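Local coordinates for protein chitooligosaccharide oxidase (Gibberella zeae, PDB 6Y0R) that oxidises the C1 hydroxyl of chitooligosaccharides to the corresponding lactones with a bicovalently bound FAD, reducing molecular oxygen to hydrogen peroxide, at residues Val171-Gly176 against Lys259-Glu264; Ile233-Ile238 against Thr308-Met313; Thr266-Val271 against Gln375-Gly380. One frame throughout, in Å; residues are numbered along the deposited sequence.

Contact 1. Residues Val171-Gly176 against Lys259-Glu264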
# COMPACT_ATOMS: atom_id res chain seq x y z
N VAL A 171 1.30 2.65 13.13
CA VAL A 171 2.48 2.37 13.99
C VAL A 171 3.73 2.17 13.16
O VAL A 171 4.66 1.50 13.66
CB VAL A 171 2.23 1.21 14.96
CG1 VAL A 171 1.14 1.60 15.96
CG2 VAL A 171 1.94 -0.11 14.28
N ALA A 172 3.78 2.68 11.93
CA ALA A 172 4.93 2.47 11.03
C ALA A 172 6.23 2.96 11.68
O ALA A 172 7.28 2.32 11.50
CB ALA A 172 4.68 3.18 9.71
N ARG A 173 6.22 4.11 12.32
CA ARG A 173 7.51 4.69 12.78
C ARG A 173 8.02 3.83 13.93
O ARG A 173 9.24 3.83 14.13
CB ARG A 173 7.39 6.15 13.15
CG ARG A 173 7.05 7.01 11.94
CD ARG A 173 7.07 8.49 12.20
NE ARG A 173 8.42 9.03 12.42
CZ ARG A 173 8.96 9.30 13.59
NH1 ARG A 173 8.31 9.04 14.71
NH2 ARG A 173 10.17 9.82 13.62
N LYS A 174 7.16 3.09 14.63
CA LYS A 174 7.68 2.20 15.71
C LYS A 174 8.06 0.82 15.18
O LYS A 174 9.08 0.25 15.63
CB LYS A 174 6.65 2.07 16.82
CG LYS A 174 7.10 1.24 18.00
CD LYS A 174 8.21 1.90 18.80
CE LYS A 174 8.70 0.99 19.91
NZ LYS A 174 9.59 1.74 20.81
N HIS A 175 7.27 0.26 14.27
CA HIS A 175 7.39 -1.18 13.91
C HIS A 175 7.75 -1.38 12.43
O HIS A 175 8.06 -2.50 12.06
CB HIS A 175 6.13 -1.95 14.29
CG HIS A 175 5.93 -2.06 15.76
ND1 HIS A 175 6.79 -2.81 16.57
CD2 HIS A 175 5.02 -1.50 16.58
CE1 HIS A 175 6.36 -2.71 17.84
NE2 HIS A 175 5.30 -1.89 17.88
N GLY A 176 7.77 -0.32 11.65
CA GLY A 176 8.17 -0.38 10.24
C GLY A 176 7.00 -0.54 9.30
O GLY A 176 5.83 -0.54 9.75
N LYS A 259 11.04 15.07 12.30
CA LYS A 259 12.45 14.59 12.22
C LYS A 259 12.91 14.08 13.59
O LYS A 259 13.62 13.06 13.65
CB LYS A 259 13.42 15.67 11.77
CG LYS A 259 13.24 16.16 10.36
CD LYS A 259 14.38 17.12 10.03
CE LYS A 259 14.50 17.51 8.58
NZ LYS A 259 15.25 18.78 8.42
N GLY A 260 12.57 14.77 14.66
CA GLY A 260 13.12 14.40 15.97
C GLY A 260 12.16 13.62 16.86
O GLY A 260 12.58 13.18 17.93
N MET A 261 10.92 13.42 16.45
CA MET A 261 9.89 12.95 17.40
C MET A 261 10.11 11.46 17.67
O MET A 261 10.59 10.67 16.85
CB MET A 261 8.48 13.21 16.88
CG MET A 261 8.06 12.26 15.78
SD MET A 261 6.50 12.95 15.07
CE MET A 261 6.20 11.79 13.74
N PRO A 262 9.71 10.97 18.86
CA PRO A 262 9.88 9.57 19.20
C PRO A 262 9.15 8.62 18.25
O PRO A 262 8.13 9.02 17.65
CB PRO A 262 9.31 9.43 20.62
CG PRO A 262 9.32 10.85 21.16
CD PRO A 262 9.10 11.74 19.96
N ALA A 263 9.64 7.39 18.20
CA ALA A 263 9.13 6.31 17.34
C ALA A 263 7.65 6.02 17.67
O ALA A 263 6.94 5.52 16.79
CB ALA A 263 9.97 5.06 17.52
N GLU A 264 7.22 6.24 18.92
CA GLU A 264 5.82 5.97 19.34
C GLU A 264 4.80 6.83 18.59
O GLU A 264 3.60 6.51 18.74
CB GLU A 264 5.70 6.22 20.85
CG GLU A 264 6.33 5.12 21.67
CD GLU A 264 7.85 5.08 21.71
OE1 GLU A 264 8.49 6.14 21.48
OE2 GLU A 264 8.38 3.97 21.93
O HOH W 1 12.62 10.82 15.02
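The guanidinium of Arg173 has Met261 over one face, and carbonyl oxygens of the 259-264 segment and a water at its edge, in the plane. Met261 CE sits 3.4 Å above the guanidinium plane, displaced toward the rim, and Met261 CG lies 3.4 Å from Arg173 NH1. In the plane, NH1 donates to Pro262 O at 2.9 Å, although it stands 52° out of the plane of that carbonyl. NH2 makes only a weak, 3.4 Å bond to Met261 O; the water accepts from Arg173 NH2 at 3.0 Å and donates to Met261 O and Lys259 O, bridging the same groups. The bend at chi3 (70°) places NE, which bonds to Gly380 O, while NH1 has a second acceptor in Ile265 O. Lys174, the next residue, meets Ala263 and Glu264: its CD packs on Ala263 CB at 3.8 Å, and NZ forms a 2.8 Å salt bridge to Glu264 OE2, met on the syn side but 33° out of the carboxylate plane. Helix 172-175 of the FAD-binding part is thus tied to the connection between helix 247-260 and strand 265-272. Carbonyl oxygens and a water bind the buried guanidinium, so peptide dipoles probably stabilise its charge, whereas partly exposed Lys174 is matched by a carboxylate.

Contact 2. Residues Ile233-Ile238 against Thr308-Met313; sequences ITYFDI and TTVDWM
Tyr235 and Thr308 extend side by side in the same direction, and Thr308 CB lies over the face of the phenol ring, 3.9 Å from its centroid and 28° off the normal. This CH-pi contact depends on Tyr235 CG lying between the backbone N and the carbonyl carbon (chi1 62°). Val310 crosses Tyr235 at about a right angle, bringing CG1 to 3.9 Å from Tyr235 CE2, and the ring also stacks with His318. Across the sheet from these residues, Thr234 and Thr309 meet obliquely through their hydroxyls, with Thr234 OG1 2.7 Å from Thr309 OG1; Thr234 OG1 is also hydrogen-bonded to Gly284 O. The backbones form an antiparallel ladder in which Ile233-Val310 and Tyr235-Thr308 are hydrogen-bonded pairs and Thr234-Thr309 is the non-hydrogen-bonded pair between them. This ladder attaches the outermost strand, 305-310, to the seven-stranded antiparallel sheet, consistent with the substrate-domain sheet of related flavoenzymes. Val310 N reaches Ile233 O at 2.9 Å in a nearly straight bond (176°), and Ile233 N reaches Val310 O at 2.8 Å. Past the end of strand 305-310, Trp312 lies alongside Ile233: Ile233 CD1 touches the indole edge near its plane, 4.2 Å from Trp312 CZ3, while Ile233 CG2 rests 3.7 Å from Asp311 C. Asp311 N-caps the helix that starts here, its OD1 accepting from Gly314 N.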
# COMPACT_ATOMS: atom_id res chain seq x y z
N ILE A 233 -3.21 2.75 23.22
CA ILE A 233 -2.72 3.42 22.00
C ILE A 233 -3.69 4.56 21.79
O ILE A 233 -4.89 4.35 21.88
CB ILE A 233 -2.55 2.47 20.79
CG1 ILE A 233 -2.11 3.29 19.57
CG2 ILE A 233 -3.80 1.66 20.46
CD1 ILE A 233 -1.38 2.49 18.54
N THR A 234 -3.16 5.75 21.60
CA THR A 234 -3.96 6.98 21.57
C THR A 234 -4.03 7.51 20.13
O THR A 234 -3.00 7.96 19.63
CB THR A 234 -3.36 8.00 22.54
OG1 THR A 234 -3.31 7.40 23.84
CG2 THR A 234 -4.16 9.28 22.58
N TYR A 235 -5.23 7.62 19.59
CA TYR A 235 -5.42 8.33 18.30
C TYR A 235 -5.65 9.78 18.64
O TYR A 235 -6.13 10.12 19.74
CB TYR A 235 -6.51 7.72 17.45
CG TYR A 235 -7.90 7.72 18.02
CD1 TYR A 235 -8.70 8.84 17.90
CD2 TYR A 235 -8.44 6.54 18.50
CE1 TYR A 235 -10.02 8.80 18.33
CE2 TYR A 235 -9.76 6.50 18.94
CZ TYR A 235 -10.53 7.64 18.88
OH TYR A 235 -11.85 7.64 19.30
N PHE A 236 -5.26 10.65 17.72
CA PHE A 236 -5.37 12.09 17.99
C PHE A 236 -5.57 12.85 16.68
O PHE A 236 -5.30 12.35 15.60
CB PHE A 236 -4.15 12.62 18.73
CG PHE A 236 -2.83 12.51 18.02
CD1 PHE A 236 -2.03 11.38 18.13
CD2 PHE A 236 -2.39 13.56 17.20
CE1 PHE A 236 -0.82 11.29 17.46
CE2 PHE A 236 -1.17 13.46 16.53
CZ PHE A 236 -0.40 12.32 16.66
N ASP A 237 -6.10 14.05 16.85
CA ASP A 237 -6.39 14.98 15.75
C ASP A 237 -6.10 16.40 16.22
O ASP A 237 -6.32 16.70 17.41
CB ASP A 237 -7.83 14.81 15.27
CG ASP A 237 -8.09 13.45 14.66
OD1 ASP A 237 -7.74 13.25 13.44
OD2 ASP A 237 -8.52 12.54 15.42
N ILE A 238 -5.63 17.22 15.30
CA ILE A 238 -5.43 18.67 15.52
C ILE A 238 -6.10 19.40 14.38
O ILE A 238 -5.63 19.31 13.23
CB ILE A 238 -3.95 19.06 15.65
CG1 ILE A 238 -3.17 18.14 16.57
CG2 ILE A 238 -3.88 20.49 16.14
CD1 ILE A 238 -1.71 18.45 16.66
N THR A 308 -7.94 10.19 22.13
CA THR A 308 -8.64 9.10 22.84
C THR A 308 -7.71 7.91 22.93
O THR A 308 -7.18 7.49 21.90
CB THR A 308 -9.94 8.72 22.14
OG1 THR A 308 -10.79 9.87 22.01
CG2 THR A 308 -10.65 7.64 22.91
N THR A 309 -7.57 7.36 24.14
CA THR A 309 -6.80 6.12 24.32
C THR A 309 -7.75 4.93 24.17
O THR A 309 -8.78 4.85 24.93
CB THR A 309 -6.07 6.11 25.66
OG1 THR A 309 -5.28 7.29 25.74
CG2 THR A 309 -5.18 4.90 25.83
N VAL A 310 -7.34 3.99 23.36
CA VAL A 310 -8.06 2.71 23.09
C VAL A 310 -7.02 1.59 23.12
O VAL A 310 -5.85 1.84 23.44
CB VAL A 310 -8.81 2.81 21.76
CG1 VAL A 310 -9.94 3.82 21.83
CG2 VAL A 310 -7.88 3.16 20.61
N ASP A 311 -7.44 0.37 22.85
CA ASP A 311 -6.52 -0.76 22.62
C ASP A 311 -6.37 -0.93 21.11
O ASP A 311 -7.02 -0.22 20.32
CB ASP A 311 -6.97 -2.02 23.37
CG ASP A 311 -8.27 -2.60 22.90
OD1 ASP A 311 -8.59 -2.50 21.68
OD2 ASP A 311 -8.97 -3.18 23.77
N TRP A 312 -5.46 -1.79 20.73
CA TRP A 312 -5.13 -1.99 19.30
C TRP A 312 -6.38 -2.25 18.46
O TRP A 312 -6.57 -1.66 17.38
CB TRP A 312 -4.11 -3.13 19.21
CG TRP A 312 -3.78 -3.45 17.80
CD1 TRP A 312 -4.14 -4.54 17.06
CD2 TRP A 312 -3.06 -2.59 16.91
NE1 TRP A 312 -3.67 -4.43 15.79
CE2 TRP A 312 -2.98 -3.25 15.67
CE3 TRP A 312 -2.50 -1.32 17.06
CZ2 TRP A 312 -2.31 -2.71 14.58
CZ3 TRP A 312 -1.81 -0.80 15.99
CH2 TRP A 312 -1.73 -1.48 14.78
N MET A 313 -7.25 -3.18 18.87
CA MET A 313 -8.42 -3.52 18.05
C MET A 313 -9.37 -2.31 17.99
O MET A 313 -9.98 -2.10 16.95
CB MET A 313 -9.11 -4.77 18.61
CG MET A 313 -10.05 -5.39 17.69
SD MET A 313 -9.22 -6.16 16.26
CE MET A 313 -10.13 -5.29 14.99

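Contact 3. Residues Thr266-Val271 against Gln375-Gly380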
# COMPACT_ATOMS: atom_id res chain seq x y z
N THR A 266 3.23 8.16 14.99
CA THR A 266 3.09 8.17 13.53
C THR A 266 1.99 9.16 13.22
O THR A 266 0.94 9.09 13.87
CB THR A 266 2.88 6.77 12.94
OG1 THR A 266 3.97 5.88 13.26
CG2 THR A 266 2.72 6.84 11.44
N MET A 267 2.22 10.12 12.33
CA MET A 267 1.16 11.09 12.07
C MET A 267 1.28 11.66 10.67
O MET A 267 2.33 11.46 9.99
CB MET A 267 1.16 12.23 13.09
CG MET A 267 2.35 13.10 13.07
SD MET A 267 2.09 14.31 14.46
CE MET A 267 0.35 14.62 14.32
N GLN A 268 0.21 12.31 10.28
CA GLN A 268 0.06 12.84 8.92
C GLN A 268 -0.72 14.15 8.93
O GLN A 268 -1.53 14.39 9.83
CB GLN A 268 -0.59 11.76 8.05
CG GLN A 268 -1.98 11.42 8.51
CD GLN A 268 -2.59 10.26 7.76
OE1 GLN A 268 -2.05 9.73 6.78
NE2 GLN A 268 -3.71 9.78 8.31
N MET A 269 -0.53 14.91 7.86
CA MET A 269 -1.24 16.14 7.60
C MET A 269 -2.23 15.88 6.47
O MET A 269 -1.78 15.46 5.38
CB MET A 269 -0.29 17.26 7.22
CG MET A 269 -1.00 18.57 6.98
SD MET A 269 -1.57 19.43 8.45
CE MET A 269 -0.03 19.74 9.31
N GLY A 270 -3.52 16.09 6.70
CA GLY A 270 -4.52 16.01 5.63
C GLY A 270 -4.80 17.40 5.07
O GLY A 270 -4.78 18.39 5.86
N VAL A 271 -4.99 17.54 3.75
CA VAL A 271 -5.22 18.86 3.10
C VAL A 271 -6.33 18.64 2.09
O VAL A 271 -6.27 17.66 1.35
CB VAL A 271 -3.96 19.42 2.44
CG1 VAL A 271 -4.23 20.83 1.95
CG2 VAL A 271 -2.72 19.39 3.37
N GLN A 375 -2.64 13.64 1.61
CA GLN A 375 -2.06 13.39 2.94
C GLN A 375 -0.56 13.60 2.80
O GLN A 375 0.04 13.27 1.76
CB GLN A 375 -2.35 12.00 3.49
CG GLN A 375 -3.81 11.64 3.64
CD GLN A 375 -3.93 10.14 3.70
OE1 GLN A 375 -3.22 9.39 3.01
NE2 GLN A 375 -4.82 9.67 4.55
N MET A 376 0.02 14.19 3.82
CA MET A 376 1.49 14.26 3.97
C MET A 376 1.90 13.50 5.23
O MET A 376 1.60 13.97 6.33
CB MET A 376 1.97 15.70 4.06
CG MET A 376 3.45 15.77 4.11
SD MET A 376 4.06 17.43 4.09
CE MET A 376 3.69 17.92 5.75
N ASP A 377 2.49 12.32 5.05
CA ASP A 377 2.82 11.40 6.15
C ASP A 377 4.29 11.61 6.52
O ASP A 377 5.11 11.64 5.61
CB ASP A 377 2.58 9.95 5.74
CG ASP A 377 1.23 9.62 5.12
OD1 ASP A 377 0.27 10.32 5.39
OD2 ASP A 377 1.18 8.65 4.30
N ILE A 378 4.62 11.63 7.81
CA ILE A 378 6.05 11.58 8.23
C ILE A 378 6.44 10.11 8.27
O ILE A 378 5.89 9.36 9.13
CB ILE A 378 6.27 12.29 9.59
CG1 ILE A 378 5.81 13.74 9.51
CG2 ILE A 378 7.74 12.16 9.94
CD1 ILE A 378 5.35 14.34 10.82
N THR A 379 7.21 9.62 7.30
CA THR A 379 7.70 8.23 7.31
C THR A 379 9.06 8.14 8.02
O THR A 379 9.36 7.06 8.49
CB THR A 379 7.86 7.66 5.89
OG1 THR A 379 8.85 8.40 5.17
CG2 THR A 379 6.56 7.71 5.13
N GLY A 380 9.85 9.20 8.00
CA GLY A 380 11.26 9.14 8.48
C GLY A 380 11.48 9.81 9.82
O GLY A 380 10.55 9.89 10.68
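Met267 and Ile378 lie side by side on the apolar face of this strand pair, Met267 CG reaching Ile378 CD1 at 3.9 Å, and Met269 CB meets Met376 CB at 4.2 Å. Phe254 of helix 247-260 packs against all four of these side chains, making this the densely filled side. Beneath them, Met269 and Met376 form an antiparallel hydrogen-bonded pair, with Met269 N to Met376 O at 2.8 Å and Met376 N to Met269 O at 2.7 Å; Ile378 N adds a bond to Met267 O at 3.2 Å. The other face carries Gln268, Asp377 and Gln375, and becomes looser toward Gly270 and Gln375, both partly exposed, where Gly270 contributes no side chain. The Gln375 side chain lies about 7 Å from the FAD. Gln268 and Asp377 run side by side, their planes 44° apart; Gln268 OE1 lies 2.8 Å from Asp377 OD1, a close approach of two acceptors and not a hydrogen bond. Gln268 NE2 donates to Asp279 OD2 on the adjoining strand 275-283, a bond that fixes the amide's rotation. Methionines and isoleucine thus bury themselves against a helix, while on the polar face the bond to Asp279 probably offsets an unfavourable approach of Gln268 OE1 to Asp377.

Contacts 2 and 3 are both antiparallel backbone ladders of the same seven-stranded sheet: contact 2 at its outermost strand and partly buried, contact 3 between central strands and largely buried. They differ in their side chains, contact 2 packing a ring, threonines and aliphatic groups, contact 3 separating apolar from polar faces. Contact 1 is partly buried and lies outside the strand ladders; it relies on an arginine held by carbonyls and a water, and on a lysine-glutamate salt bridge. Contact 1 touches both others. Arg173 is shared with contact 3, where its backbone N bonds to Thr266 OG1, and Val171 CG1 of segment 171-176 packs on Ile233 CD1 and Trp312 CZ3 of contact 2.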